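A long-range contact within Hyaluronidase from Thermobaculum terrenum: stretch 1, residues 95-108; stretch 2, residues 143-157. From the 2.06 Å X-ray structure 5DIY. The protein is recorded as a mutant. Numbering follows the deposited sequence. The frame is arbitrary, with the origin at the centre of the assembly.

Stretch 1 95-108: ELETLIRKITPFLE
Stretch 2, residues 143-157: DFLTRVLQRLESTIS

The most distinctive feature of this contact is a two-pronged salt bridge in a contact that is otherwise mainly apolar. Arg151 meets the carboxylate of Glu97 with both terminal nitrogens: Arg151 NH1 donates to Glu97 OE1 at 3.0 Å (N-H...O angle 161°) and Arg151 NH2 to Glu97 OE2 at 2.7 Å (169°), so that each oxygen takes one nearly linear bond. Neither side chain reaches this arrangement by extending. Glu97 starts from a CA-to-CB bond that points away from the partner helix, and its m, m rotamer (chi3 -34°) brings the carboxylate back; the CA-to-CB bond of Arg151 points toward stretch 1, and the chain folds through t, p, p, with chi4 at 77°. The pair illustrates a general principle: a charged side chain can contribute to packing along its length while its end forms a polar bond. Thus Arg151 CG lies 3.7 Å from Ile100 CD1, and Leu96 CD2 sits over one face of the guanidinium, 4.3 Å from Arg151 NH2, while Glu97 OE2 approaches at the edge, near the guanidinium plane, where the N-H groups point.

The scaffold is simple. Residues 95-108 are helical throughout, with phi/psi near -60/-45 over most of their length and a kink at Pro105, whose nitrogen has no hydrogen to donate; Phe106 N also lacks a bond to the turn before, and Ile103, two residues before the proline, has phi/psi -86/-12. Stretch 2 enters already helical and stays so through Leu152; Ser154 to Ser157 are loop or turn. The axes approach to 10.8 Å, their N-to-C directions 52° apart (signed crossing angle -52°). The register is marked by Leu96 CA and Val148 CA, 6.9 Å apart, and by Leu107 CA and Ile156 CA at 7.6 Å. Together the stretches bury 644 Å².

Near the first register point, Leu96 (t, p) places CD1 3.4 Å from Val148 CG2, a tight apolar contact, and its CD2 4.0 Å from Arg147 NH1. Arg147 (m, t, m) is itself tied to its own helix by a salt bridge from NH2 to Asp143 OD2, 3.2 Å. The Phe144 ring (chi1 -176°, chi2 76°) receives Leu99 CD1 at its edge, 4.0 Å from Phe144 CZ. Leu99 has chi1 -170° and an off-well chi2 of 136°; its CD2 lies 4.2 Å from Val148 CG1 (Val148 chi1 t).

Farther along, Leu152 (m, t) gathers three neighbours around one methyl: Leu152 CD2 lies 4.1 Å from Ile100 CD1 (m, m), 3.8 Å from Ile103 CD1 (p, t) and 3.7 Å from Leu107 CD1 (m, t).

Beyond the second helix the chain continues to serve the contact. Thr155 (-117/-50, chi1 m) bonds back through OG1 to Arg151 O at 2.7 Å, and Ile156 N donates to Leu152 O at 2.9 Å. Ile156 then adopts an extended -130/169 conformation with a p, t side chain, placing its CD1 3.8 Å from Leu107 CD2. Apolar packing therefore continues past the helix into the loop.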

# COMPACT_ATOMS: atom_id res chain seq x y z
N GLU C 95 10.92 -33.60 2.42
CA GLU C 95 10.33 -32.26 2.27
C GLU C 95 10.31 -31.78 0.82
O GLU C 95 9.30 -31.25 0.36
CB GLU C 95 11.05 -31.24 3.15
CG GLU C 95 10.84 -31.43 4.64
CD GLU C 95 9.55 -30.82 5.14
OE1 GLU C 95 8.46 -31.32 4.80
OE2 GLU C 95 9.61 -29.83 5.90
N LEU C 96 11.43 -31.96 0.11
CA LEU C 96 11.51 -31.69 -1.33
C LEU C 96 10.39 -32.40 -2.10
O LEU C 96 9.70 -31.78 -2.91
CB LEU C 96 12.87 -32.12 -1.91
CG LEU C 96 13.03 -32.15 -3.44
CD1 LEU C 96 12.79 -30.78 -4.04
CD2 LEU C 96 14.41 -32.66 -3.81
N GLU C 97 10.23 -33.69 -1.84
CA GLU C 97 9.20 -34.50 -2.51
C GLU C 97 7.80 -33.94 -2.22
O GLU C 97 6.96 -33.90 -3.12
CB GLU C 97 9.25 -35.97 -2.07
CG GLU C 97 10.56 -36.72 -2.34
CD GLU C 97 10.98 -36.72 -3.80
OE1 GLU C 97 10.10 -36.76 -4.69
OE2 GLU C 97 12.21 -36.68 -4.05
N THR C 98 7.57 -33.52 -0.98
CA THR C 98 6.30 -32.93 -0.57
C THR C 98 6.00 -31.62 -1.31
O THR C 98 4.88 -31.41 -1.77
CB THR C 98 6.26 -32.74 0.96
OG1 THR C 98 6.41 -34.01 1.61
CG2 THR C 98 4.95 -32.07 1.43
N LEU C 99 7.00 -30.75 -1.45
CA LEU C 99 6.84 -29.50 -2.21
C LEU C 99 6.55 -29.79 -3.69
O LEU C 99 5.67 -29.16 -4.28
CB LEU C 99 8.07 -28.60 -2.07
CG LEU C 99 7.91 -27.17 -2.63
CD1 LEU C 99 8.49 -26.13 -1.69
CD2 LEU C 99 8.53 -27.02 -4.02
N ILE C 100 7.27 -30.75 -4.26
CA ILE C 100 7.08 -31.14 -5.67
C ILE C 100 5.68 -31.74 -5.89
O ILE C 100 5.07 -31.51 -6.93
CB ILE C 100 8.19 -32.12 -6.15
CG1 ILE C 100 9.56 -31.41 -6.18
CG2 ILE C 100 7.86 -32.71 -7.52
CD1 ILE C 100 9.75 -30.37 -7.26
N ARG C 101 5.18 -32.48 -4.90
CA ARG C 101 3.83 -33.03 -4.94
C ARG C 101 2.79 -31.90 -4.92
O ARG C 101 1.83 -31.91 -5.69
CB ARG C 101 3.62 -33.98 -3.76
CG ARG C 101 2.51 -35.01 -3.94
CD ARG C 101 2.40 -35.96 -2.74
NE ARG C 101 3.72 -36.43 -2.29
CZ ARG C 101 4.30 -36.17 -1.11
NH1 ARG C 101 3.69 -35.45 -0.15
NH2 ARG C 101 5.52 -36.65 -0.87
N LYS C 102 3.00 -30.91 -4.05
CA LYS C 102 2.12 -29.74 -3.94
C LYS C 102 1.98 -28.96 -5.25
O LYS C 102 0.87 -28.57 -5.63
CB LYS C 102 2.62 -28.81 -2.82
CG LYS C 102 1.82 -27.53 -2.59
CD LYS C 102 0.34 -27.80 -2.42
CE LYS C 102 -0.37 -26.61 -1.77
NZ LYS C 102 -0.05 -26.48 -0.32
N ILE C 103 3.11 -28.75 -5.94
CA ILE C 103 3.11 -27.96 -7.19
C ILE C 103 2.80 -28.77 -8.46
O ILE C 103 2.56 -28.16 -9.51
CB ILE C 103 4.43 -27.16 -7.37
CG1 ILE C 103 5.65 -28.06 -7.62
CG2 ILE C 103 4.69 -26.26 -6.16
CD1 ILE C 103 6.76 -27.37 -8.36
N THR C 104 2.79 -30.10 -8.38
CA THR C 104 2.57 -30.95 -9.57
C THR C 104 1.27 -30.63 -10.34
O THR C 104 1.33 -30.51 -11.55
CB THR C 104 2.65 -32.46 -9.22
OG1 THR C 104 4.01 -32.80 -8.92
CG2 THR C 104 2.19 -33.34 -10.38
N PRO C 105 0.12 -30.50 -9.64
CA PRO C 105 -1.10 -30.08 -10.36
C PRO C 105 -0.92 -28.82 -11.22
O PRO C 105 -1.48 -28.74 -12.31
CB PRO C 105 -2.10 -29.82 -9.23
CG PRO C 105 -1.64 -30.69 -8.10
CD PRO C 105 -0.15 -30.80 -8.22
N PHE C 106 -0.12 -27.87 -10.74
CA PHE C 106 0.18 -26.65 -11.49
C PHE C 106 1.09 -26.92 -12.68
O PHE C 106 0.86 -26.38 -13.77
CB PHE C 106 0.77 -25.57 -10.58
CG PHE C 106 -0.19 -25.14 -9.51
CD1 PHE C 106 -1.20 -24.23 -9.81
CD2 PHE C 106 -0.13 -25.67 -8.23
CE1 PHE C 106 -2.11 -23.85 -8.84
CE2 PHE C 106 -1.04 -25.30 -7.26
CZ PHE C 106 -2.04 -24.38 -7.56
N LEU C 107 2.09 -27.78 -12.49
CA LEU C 107 2.96 -28.21 -13.60
C LEU C 107 2.14 -28.87 -14.71
O LEU C 107 2.34 -28.57 -15.89
CB LEU C 107 4.05 -29.17 -13.10
CG LEU C 107 5.06 -28.65 -12.07
CD1 LEU C 107 5.96 -29.78 -11.61
CD2 LEU C 107 5.89 -27.50 -12.63
N GLU C 108 1.20 -29.73 -14.33
CA GLU C 108 0.32 -30.42 -15.28
C GLU C 108 -0.71 -29.51 -15.96
O GLU C 108 -1.18 -29.83 -17.06
CB GLU C 108 -0.41 -31.58 -14.58
CG GLU C 108 0.52 -32.69 -14.10
CD GLU C 108 -0.16 -33.70 -13.19
OE1 GLU C 108 -1.37 -33.55 -12.90
OE2 GLU C 108 0.53 -34.66 -12.76
N ASP C 143 20.84 -24.36 -1.35
CA ASP C 143 20.89 -25.80 -1.62
C ASP C 143 19.50 -26.39 -1.88
O ASP C 143 19.33 -27.22 -2.78
CB ASP C 143 21.57 -26.56 -0.47
CG ASP C 143 21.55 -28.07 -0.67
OD1 ASP C 143 21.91 -28.52 -1.78
OD2 ASP C 143 21.14 -28.80 0.26
N PHE C 144 18.52 -25.97 -1.10
CA PHE C 144 17.14 -26.40 -1.32
C PHE C 144 16.64 -25.96 -2.70
O PHE C 144 16.10 -26.78 -3.45
CB PHE C 144 16.22 -25.85 -0.24
CG PHE C 144 14.81 -26.33 -0.35
CD1 PHE C 144 14.48 -27.61 0.05
CD2 PHE C 144 13.81 -25.52 -0.86
CE1 PHE C 144 13.17 -28.08 -0.05
CE2 PHE C 144 12.50 -25.97 -0.96
CZ PHE C 144 12.18 -27.26 -0.55
N LEU C 145 16.82 -24.69 -3.02
CA LEU C 145 16.32 -24.14 -4.29
C LEU C 145 17.04 -24.75 -5.50
O LEU C 145 16.40 -25.01 -6.52
CB LEU C 145 16.41 -22.61 -4.31
CG LEU C 145 15.45 -21.92 -3.33
CD1 LEU C 145 15.86 -20.47 -3.14
CD2 LEU C 145 14.01 -22.03 -3.79
N THR C 146 18.35 -24.97 -5.37
CA THR C 146 19.13 -25.67 -6.39
C THR C 146 18.54 -27.05 -6.67
O THR C 146 18.32 -27.41 -7.83
CB THR C 146 20.61 -25.83 -5.97
OG1 THR C 146 21.18 -24.54 -5.74
CG2 THR C 146 21.43 -26.58 -7.05
N ARG C 147 18.28 -27.81 -5.60
CA ARG C 147 17.70 -29.16 -5.72
C ARG C 147 16.28 -29.16 -6.29
O ARG C 147 15.92 -30.07 -7.05
CB ARG C 147 17.75 -29.92 -4.39
CG ARG C 147 19.12 -30.52 -4.10
CD ARG C 147 19.12 -31.42 -2.88
NE ARG C 147 19.04 -30.64 -1.64
CZ ARG C 147 18.02 -30.64 -0.77
NH1 ARG C 147 16.95 -31.40 -0.93
NH2 ARG C 147 18.10 -29.86 0.31
N VAL C 148 15.47 -28.16 -5.94
CA VAL C 148 14.12 -28.05 -6.52
C VAL C 148 14.22 -27.77 -8.03
O VAL C 148 13.51 -28.39 -8.81
CB VAL C 148 13.23 -26.99 -5.80
CG1 VAL C 148 11.89 -26.83 -6.52
CG2 VAL C 148 12.99 -27.38 -4.34
N LEU C 149 15.13 -26.86 -8.42
CA LEU C 149 15.33 -26.53 -9.83
C LEU C 149 15.79 -27.74 -10.64
O LEU C 149 15.20 -28.05 -11.68
CB LEU C 149 16.36 -25.40 -10.00
CG LEU C 149 16.56 -24.86 -11.42
CD1 LEU C 149 15.26 -24.29 -11.99
CD2 LEU C 149 17.65 -23.80 -11.46
N GLN C 150 16.83 -28.40 -10.15
CA GLN C 150 17.36 -29.60 -10.79
C GLN C 150 16.29 -30.68 -11.00
O GLN C 150 16.24 -31.30 -12.07
CB GLN C 150 18.57 -30.15 -10.02
CG GLN C 150 19.81 -29.28 -10.19
CD GLN C 150 20.97 -29.64 -9.28
OE1 GLN C 150 20.84 -30.41 -8.33
NE2 GLN C 150 22.14 -29.06 -9.57
N ARG C 151 15.40 -30.86 -10.02
CA ARG C 151 14.25 -31.75 -10.17
C ARG C 151 13.30 -31.29 -11.29
O ARG C 151 12.89 -32.10 -12.12
CB ARG C 151 13.47 -31.88 -8.85
CG ARG C 151 12.18 -32.69 -8.92
CD ARG C 151 12.40 -34.14 -9.35
NE ARG C 151 13.15 -34.86 -8.33
CZ ARG C 151 12.64 -35.33 -7.19
NH1 ARG C 151 11.34 -35.18 -6.90
NH2 ARG C 151 13.43 -35.95 -6.33
N LEU C 152 12.95 -30.00 -11.29
CA LEU C 152 12.03 -29.46 -12.30
C LEU C 152 12.59 -29.52 -13.73
O LEU C 152 11.82 -29.70 -14.68
CB LEU C 152 11.62 -28.02 -11.96
CG LEU C 152 10.71 -27.83 -10.74
CD1 LEU C 152 10.53 -26.35 -10.47
CD2 LEU C 152 9.37 -28.53 -10.92
N GLU C 153 13.90 -29.36 -13.89
CA GLU C 153 14.54 -29.51 -15.21
C GLU C 153 14.42 -30.93 -15.77
O GLU C 153 14.39 -31.11 -16.99
CB GLU C 153 16.01 -29.06 -15.17
CG GLU C 153 16.18 -27.55 -15.08
CD GLU C 153 17.60 -27.11 -14.78
OE1 GLU C 153 18.42 -27.92 -14.29
OE2 GLU C 153 17.91 -25.92 -15.02
N SER C 154 14.34 -31.92 -14.88
CA SER C 154 14.07 -33.32 -15.24
C SER C 154 12.57 -33.69 -15.28
O SER C 154 12.24 -34.86 -15.44
CB SER C 154 14.79 -34.25 -14.25
OG SER C 154 16.16 -33.90 -14.12
N THR C 155 11.68 -32.70 -15.13
CA THR C 155 10.22 -32.92 -15.13
C THR C 155 9.53 -32.21 -16.30
O THR C 155 8.72 -32.82 -17.00
CB THR C 155 9.59 -32.41 -13.81
OG1 THR C 155 10.36 -32.84 -12.69
CG2 THR C 155 8.15 -32.92 -13.65
N ILE C 156 9.84 -30.93 -16.48
CA ILE C 156 9.21 -30.10 -17.52
C ILE C 156 10.26 -29.34 -18.35
O ILE C 156 11.44 -29.31 -18.00
CB ILE C 156 8.20 -29.09 -16.91
CG1 ILE C 156 8.87 -28.17 -15.87
CG2 ILE C 156 7.03 -29.84 -16.28
CD1 ILE C 156 8.11 -26.89 -15.61
N SER C 157 9.79 -28.74 -19.44
CA SER C 157 10.62 -27.89 -20.30
C SER C 157 10.71 -26.46 -19.75
O SER C 157 9.70 -25.84 -19.45
CB SER C 157 10.04 -27.85 -21.72
OG SER C 157 9.82 -29.17 -22.21